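PDB 4ZXA: hydroquinone dioxygenase large subunit from Pseudomonas sp., which probably catalyses, together with a small subunit, the iron(II)-dependent ring cleavage of hydroquinone by dioxygen in a hydroquinone degradation pathway. Local coordinates for residues E[67-72]-E[252-257]. Residues are numbered along the deposited sequence; the frame is centred on the assembly and turned at random.
Sequences LRAMMR and LPVFHG. With CD (cadmium ion), chain I; H8N (4-hydroxybenzonitrile), chain J.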
# COMPACT_ATOMS: atom_id res chain seq x y z
N LEU E 67 -4.98 -0.88 10.62
CA LEU E 67 -5.65 -1.81 11.53
C LEU E 67 -5.09 -3.23 11.46
O LEU E 67 -4.91 -3.86 12.50
CB LEU E 67 -7.16 -1.82 11.31
CG LEU E 67 -7.82 -0.50 11.70
CD1 LEU E 67 -9.22 -0.42 11.14
CD2 LEU E 67 -7.80 -0.33 13.23
N ARG E 68 -4.82 -3.74 10.26
CA ARG E 68 -4.26 -5.08 10.17
C ARG E 68 -2.92 -5.12 10.91
O ARG E 68 -2.62 -6.09 11.64
CB ARG E 68 -4.05 -5.50 8.71
CG ARG E 68 -5.31 -5.53 7.87
CD ARG E 68 -5.08 -6.22 6.52
NE ARG E 68 -6.16 -5.94 5.59
CZ ARG E 68 -6.09 -5.05 4.60
NH1 ARG E 68 -4.96 -4.36 4.39
NH2 ARG E 68 -7.14 -4.86 3.81
N ALA E 69 -2.13 -4.06 10.75
CA ALA E 69 -0.81 -4.01 11.38
C ALA E 69 -0.91 -3.98 12.89
O ALA E 69 -0.23 -4.75 13.56
CB ALA E 69 -0.02 -2.80 10.89
N MET E 70 -1.76 -3.12 13.42
CA MET E 70 -1.86 -2.95 14.87
C MET E 70 -2.47 -4.20 15.47
O MET E 70 -2.13 -4.61 16.58
CB MET E 70 -2.70 -1.73 15.26
CG MET E 70 -2.92 -1.61 16.78
SD MET E 70 -3.54 -0.00 17.30
CE MET E 70 -2.09 1.02 16.96
N MET E 71 -3.38 -4.80 14.70
CA MET E 71 -3.99 -6.06 15.12
C MET E 71 -2.92 -7.12 15.33
O MET E 71 -3.00 -7.88 16.29
CB MET E 71 -4.99 -6.57 14.10
CG MET E 71 -5.63 -7.87 14.50
SD MET E 71 -6.92 -7.66 15.73
CE MET E 71 -6.20 -8.46 17.17
N ARG E 72 -1.92 -7.17 14.45
CA ARG E 72 -0.86 -8.15 14.62
C ARG E 72 -0.03 -7.78 15.85
O ARG E 72 0.25 -8.64 16.68
CB ARG E 72 0.03 -8.31 13.37
CG ARG E 72 -0.70 -8.86 12.11
CD ARG E 72 -1.59 -10.03 12.47
NE ARG E 72 -2.30 -10.63 11.35
CZ ARG E 72 -3.32 -10.07 10.70
NH1 ARG E 72 -3.74 -8.85 11.03
NH2 ARG E 72 -3.92 -10.72 9.71
N LEU E 252 1.76 -10.17 4.42
CA LEU E 252 2.09 -9.97 5.84
C LEU E 252 1.81 -8.50 6.21
O LEU E 252 2.37 -7.59 5.62
CB LEU E 252 3.56 -10.31 6.10
CG LEU E 252 4.06 -10.16 7.55
CD1 LEU E 252 3.35 -11.13 8.50
CD2 LEU E 252 5.57 -10.33 7.64
N PRO E 253 0.92 -8.27 7.18
CA PRO E 253 0.46 -6.90 7.47
C PRO E 253 1.55 -5.92 7.98
O PRO E 253 1.27 -4.75 8.17
CB PRO E 253 -0.62 -7.12 8.53
CG PRO E 253 -1.11 -8.53 8.30
CD PRO E 253 0.13 -9.28 7.90
N VAL E 254 2.77 -6.40 8.19
CA VAL E 254 3.88 -5.56 8.59
C VAL E 254 5.10 -6.03 7.86
O VAL E 254 5.10 -7.14 7.34
CB VAL E 254 4.19 -5.69 10.12
CG1 VAL E 254 3.05 -5.15 10.94
CG2 VAL E 254 4.49 -7.15 10.49
N PHE E 255 6.14 -5.22 7.80
CA PHE E 255 7.45 -5.81 7.52
C PHE E 255 8.27 -5.92 8.81
O PHE E 255 8.29 -5.01 9.65
CB PHE E 255 8.20 -5.16 6.33
CG PHE E 255 8.74 -3.77 6.59
CD1 PHE E 255 8.03 -2.65 6.17
CD2 PHE E 255 10.00 -3.59 7.18
CE1 PHE E 255 8.54 -1.35 6.36
CE2 PHE E 255 10.53 -2.30 7.39
CZ PHE E 255 9.81 -1.17 6.98
N HIS E 256 8.88 -7.08 8.97
CA HIS E 256 9.51 -7.41 10.24
C HIS E 256 11.01 -7.27 10.19
O HIS E 256 11.66 -7.79 9.28
CB HIS E 256 9.16 -8.85 10.63
CG HIS E 256 9.64 -9.22 11.99
ND1 HIS E 256 10.08 -10.48 12.30
CD2 HIS E 256 9.77 -8.49 13.12
CE1 HIS E 256 10.45 -10.52 13.57
NE2 HIS E 256 10.27 -9.32 14.09
N GLY E 257 11.57 -6.55 11.16
CA GLY E 257 13.01 -6.49 11.35
C GLY E 257 13.42 -7.46 12.45
O GLY E 257 13.00 -7.32 13.59
CD CD I . 10.78 -12.06 10.99
NAA H8N J . 8.51 -12.60 10.96
CAC H8N J . 7.48 -13.07 10.82
CAI H8N J . 6.15 -13.73 10.61
CAF H8N J . 6.05 -14.71 9.63
CAD H8N J . 4.83 -15.34 9.40
CAH H8N J . 3.75 -14.97 10.17
OAB H8N J . 2.54 -15.57 9.95
CAE H8N J . 3.85 -13.99 11.16
CAG H8N J . 5.07 -13.37 11.38
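Pro253 CG sits over the centre of one face of the Arg72 guanidinium, 3.6 Å from CZ, and the two side chains cross at about a right angle. A proline suits this place because its compact apolar ring can lie on a flat cation without competing for its N-H groups. Those are used elsewhere: NE on the carbonyl of Trp230, NH2 on that of Thr229, and NH1 on that of Pro143. Arg72 NH1 also makes a weak, bent bond to Arg68 O (3.0 Å, 125°). The arginine chain bends at chi2 (-44°), which turns CD aside from an extended course. An alanine in place of Arg72 would probably leave the carbonyls of Pro143, Thr229 and Trp230 without these guanidinium donors and Pro253 CG without the flat group it rests on. Helix 63-75 here packs against the broken strand 251-257 of the cupin-type β-fold, at the non-regular residues before 255-257. One turn earlier on the helix, Arg68 CB meets Pro253 CB at 3.8 Å. Ala69, small enough to let the backbones approach, touches Val254 CG1 at 3.9 Å through its CB. Farther along, His256 ND1 binds the cadmium ion at 2.2 Å, beside Asn258, Glu262 and His303; 4-hydroxybenzonitrile NAA binds it too.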